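PDB 4FFK: superoxide dismutase from Acidilobus saccharovorans, which catalyses the dismutation of superoxide to oxygen and hydrogen peroxide at a protein-bound iron ion. Local coordinates for residues 179-182 against 183-186; 190-193 against 194-198. All coordinates share one frame; numbering follows the deposited sequence.

Interaction 1: 179-182 against 183-186; sequences VFEH and AYYI. With FE (Fe (III) ion), chain B.
Tyr-184 folds back over the residues that precede it, one face of its ring lying against the backbone of Glu-181. The CA of Glu-181 makes a CH-pi contact 4.0 Å from the centroid of the Tyr-184 ring, and the carbonyl oxygen of Glu-181 stands above the middle of that ring. This return is set by the first torsion of Tyr-184 (chi1 56°), which places CG between the backbone N and the carbonyl carbon. At the ring edge CE2 lies 3.6 Å from Val-179 O, while OH accepts a hydrogen bond from Arg-192 NE. A serine in place of Tyr-184 would probably lose the CH-pi contact with Glu-181 CA and leave the Arg-192 NE-H without this partner.

The backbone beneath is a tight turn. Ala-183 N donates to Phe-180 O at 2.9 Å, and Glu-181 O is gripped twice, by Tyr-184 N at 3.0 Å from above the carbonyl plane and by Tyr-185 N at 2.7 Å almost in line with C=O. Water 1 continues the path, donating to His-182 O and accepting from Ile-186 N.

The His-182 imidazole binds iron through NE2 at 2.1 Å. Its ND1 is held by the carboxylate of Glu-181 of the second subunit, and the reciprocal bond joins the Glu-181 here to His-182 there; Tyr-185 OH likewise bonds His-47 of that subunit. With His-43, His-92, Asp-178 and water 2, His-182 completes the five-ligand iron site, and the paired Glu-His bridges linking two such sites are a hallmark of the iron and manganese superoxide dismutase dimer.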
# COMPACT_ATOMS: atom_id res chain seq x y z
N VAL A 179 -6.27 -9.20 12.77
CA VAL A 179 -6.25 -8.01 13.62
C VAL A 179 -6.86 -6.78 12.97
O VAL A 179 -6.59 -5.64 13.37
CB VAL A 179 -4.86 -7.70 14.15
CG1 VAL A 179 -4.38 -8.81 15.03
CG2 VAL A 179 -3.82 -7.54 12.95
N PHE A 180 -7.77 -7.00 12.03
CA PHE A 180 -8.70 -5.96 11.80
C PHE A 180 -9.49 -5.72 13.07
O PHE A 180 -9.81 -6.65 13.79
CB PHE A 180 -9.72 -6.40 10.79
CG PHE A 180 -9.30 -6.23 9.39
CD1 PHE A 180 -10.05 -5.36 8.58
CD2 PHE A 180 -8.22 -6.97 8.86
CE1 PHE A 180 -9.73 -5.22 7.17
CE2 PHE A 180 -7.88 -6.79 7.49
CZ PHE A 180 -8.67 -5.92 6.68
N GLU A 181 -9.84 -4.48 13.30
CA GLU A 181 -10.50 -4.16 14.55
C GLU A 181 -11.77 -4.96 14.74
O GLU A 181 -12.17 -5.27 15.86
CB GLU A 181 -10.81 -2.71 14.57
CG GLU A 181 -9.49 -1.93 14.82
CD GLU A 181 -9.60 -0.48 14.55
OE1 GLU A 181 -10.49 -0.03 13.79
OE2 GLU A 181 -8.79 0.28 15.11
N HIS A 182 -12.46 -5.27 13.65
CA HIS A 182 -13.71 -6.00 13.84
C HIS A 182 -13.54 -7.41 14.42
O HIS A 182 -14.50 -7.93 14.98
CB HIS A 182 -14.52 -6.09 12.55
CG HIS A 182 -13.85 -6.89 11.52
ND1 HIS A 182 -13.43 -6.32 10.34
CD2 HIS A 182 -13.47 -8.19 11.49
CE1 HIS A 182 -12.85 -7.24 9.60
NE2 HIS A 182 -12.88 -8.40 10.26
N ALA A 183 -12.33 -7.95 14.37
CA ALA A 183 -12.07 -9.27 14.90
C ALA A 183 -12.19 -9.20 16.42
O ALA A 183 -12.45 -10.22 17.05
CB ALA A 183 -10.69 -9.79 14.48
N TYR A 184 -12.00 -8.02 16.99
CA TYR A 184 -11.85 -7.95 18.47
C TYR A 184 -12.56 -6.84 19.12
O TYR A 184 -12.68 -6.79 20.35
CB TYR A 184 -10.38 -7.93 18.86
CG TYR A 184 -9.56 -6.84 18.26
CD1 TYR A 184 -9.56 -5.59 18.80
CD2 TYR A 184 -8.72 -7.08 17.16
CE1 TYR A 184 -8.77 -4.55 18.30
CE2 TYR A 184 -7.97 -6.02 16.62
CZ TYR A 184 -7.97 -4.80 17.21
OH TYR A 184 -7.22 -3.77 16.78
N TYR A 185 -13.04 -5.87 18.34
CA TYR A 185 -13.51 -4.66 18.94
C TYR A 185 -14.71 -4.87 19.85
O TYR A 185 -14.88 -4.11 20.81
CB TYR A 185 -13.88 -3.56 17.91
CG TYR A 185 -13.41 -2.24 18.35
CD1 TYR A 185 -12.06 -1.91 18.25
CD2 TYR A 185 -14.27 -1.31 18.92
CE1 TYR A 185 -11.60 -0.69 18.70
CE2 TYR A 185 -13.79 -0.08 19.37
CZ TYR A 185 -12.48 0.21 19.27
OH TYR A 185 -12.03 1.42 19.70
N ILE A 186 -15.55 -5.83 19.51
CA ILE A 186 -16.76 -6.01 20.33
C ILE A 186 -16.34 -6.50 21.71
O ILE A 186 -16.94 -6.12 22.72
CB ILE A 186 -17.69 -7.02 19.72
CG1 ILE A 186 -18.28 -6.48 18.40
CG2 ILE A 186 -18.87 -7.42 20.76
CD1 ILE A 186 -18.76 -7.64 17.53
FE FE B . -11.80 -10.15 9.81
O HOH W 1 -15.22 -8.03 17.82
O HOH W 2 -10.44 -9.11 8.68

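Interaction 2: 190-193 against 194-198; sequences NDRA and KYVDS
Asp-191 O takes the N-H of Tyr-195 at 3.1 Å, and with it the chain enters helix 192-199 through a capped N-terminus. Asp-191 is the N-cap and also the centre of an inverse gamma turn, closed by Arg-192 N on Asn-190 O. The helical ladder continues from Val-196 N to Arg-192 O at 2.8 Å and from Asp-197 N to Ala-193 O at 2.9 Å.

The Asp-191 side chain reaches forward to cap the first turn: with CG anti to its own N (chi1 -159°), OD1 accepts Lys-194 N at 3.0 Å, the donor standing well above the carboxylate plane. The same N-H bonds Asp-191 O weakly. The carboxylate and the extended Lys-194 chain cross at about a right angle, OD2 lying 3.2 Å from Lys-194 CB, while the ammonium group runs on beyond salt-bridge range of OD2.

Arg-192 and Val-196 lie side by side, Arg-192 CG 4.0 Å from Val-196 CG2; the guanidinium group of Arg-192 turns to the carbonyls of Lys-136, Val-138 and Gly-140. Tyr-195 OH bonds Asp-178 O and Tyr-95 OH. One turn on, Ser-198 OG and Ser-198 N approach Lys-194 O from opposite faces of its carbonyl plane, OG at 2.8 Å.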
# COMPACT_ATOMS: atom_id res chain seq x y z
N ASN A 190 -10.29 -1.45 21.84
CA ASN A 190 -8.97 -1.17 21.22
C ASN A 190 -7.85 -2.13 21.62
O ASN A 190 -6.73 -2.02 21.10
CB ASN A 190 -8.58 0.24 21.52
CG ASN A 190 -8.22 0.39 22.94
OD1 ASN A 190 -9.05 0.10 23.83
ND2 ASN A 190 -6.96 0.78 23.20
N ASP A 191 -8.12 -3.01 22.57
CA ASP A 191 -7.06 -3.85 23.16
C ASP A 191 -6.72 -5.06 22.34
O ASP A 191 -7.02 -6.24 22.67
CB ASP A 191 -7.43 -4.28 24.58
CG ASP A 191 -6.22 -4.67 25.39
OD1 ASP A 191 -5.12 -4.89 24.78
OD2 ASP A 191 -6.39 -4.79 26.63
N ARG A 192 -6.15 -4.76 21.16
CA ARG A 192 -5.73 -5.81 20.28
C ARG A 192 -4.81 -6.79 20.97
O ARG A 192 -4.85 -7.99 20.69
CB ARG A 192 -4.97 -5.17 19.11
CG ARG A 192 -4.54 -6.21 18.11
CD ARG A 192 -3.63 -5.56 17.12
NE ARG A 192 -4.42 -4.74 16.19
CZ ARG A 192 -3.88 -4.08 15.16
NH1 ARG A 192 -2.59 -4.16 14.93
NH2 ARG A 192 -4.67 -3.39 14.35
N ALA A 193 -3.95 -6.25 21.81
CA ALA A 193 -2.92 -7.08 22.44
C ALA A 193 -3.58 -8.17 23.29
O ALA A 193 -3.13 -9.34 23.31
CB ALA A 193 -1.97 -6.25 23.22
N LYS A 194 -4.64 -7.80 24.02
CA LYS A 194 -5.25 -8.70 24.96
C LYS A 194 -6.03 -9.71 24.14
O LYS A 194 -6.04 -10.89 24.43
CB LYS A 194 -6.19 -7.93 25.90
CG LYS A 194 -6.99 -8.87 26.77
CD LYS A 194 -7.87 -8.04 27.69
CE LYS A 194 -8.93 -8.94 28.31
NZ LYS A 194 -9.65 -8.23 29.46
N TYR A 195 -6.60 -9.26 23.02
CA TYR A 195 -7.14 -10.23 22.08
C TYR A 195 -6.16 -11.26 21.52
O TYR A 195 -6.41 -12.48 21.55
CB TYR A 195 -7.85 -9.46 20.96
CG TYR A 195 -8.01 -10.19 19.68
CD1 TYR A 195 -8.97 -11.20 19.53
CD2 TYR A 195 -7.22 -9.85 18.58
CE1 TYR A 195 -9.14 -11.83 18.33
CE2 TYR A 195 -7.35 -10.52 17.39
CZ TYR A 195 -8.29 -11.48 17.24
OH TYR A 195 -8.41 -12.09 16.03
N VAL A 196 -5.03 -10.78 21.00
CA VAL A 196 -4.07 -11.70 20.41
C VAL A 196 -3.57 -12.69 21.50
O VAL A 196 -3.48 -13.89 21.27
CB VAL A 196 -2.91 -10.88 19.86
CG1 VAL A 196 -1.80 -11.81 19.46
CG2 VAL A 196 -3.47 -10.04 18.63
N ASP A 197 -3.31 -12.14 22.67
CA ASP A 197 -2.85 -12.97 23.82
C ASP A 197 -3.82 -14.08 24.12
O ASP A 197 -3.39 -15.23 24.31
CB ASP A 197 -2.68 -12.08 25.06
CG ASP A 197 -1.44 -11.24 25.01
OD1 ASP A 197 -0.60 -11.43 24.10
OD2 ASP A 197 -1.28 -10.37 25.90
N SER A 198 -5.12 -13.80 24.12
CA SER A 198 -6.12 -14.83 24.42
C SER A 198 -6.37 -15.75 23.25
O SER A 198 -6.72 -16.91 23.41
CB SER A 198 -7.47 -14.22 24.85
OG SER A 198 -7.31 -13.05 25.62

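Interactions 1 and 2 follow in series along the C-terminal domain, their centres about 9 Å apart. The segments 179-186 leave strand 172-178, an edge strand of the three-stranded antiparallel sheet within this chain, and enter the short helix 185-188; 190-198 then brings the N-cap and nearly all of helix 192-199. The two touch directly: the Tyr-184 and Tyr-195 rings meet with planes about 30° apart, Arg-192 and Val-196 pack against Val-179, and Tyr-195 against Ala-183. The side chain of Tyr-195 comes about 7 Å from the iron that interaction 1 helps to bind, so this helix places an aromatic side chain in the metal site's surroundings.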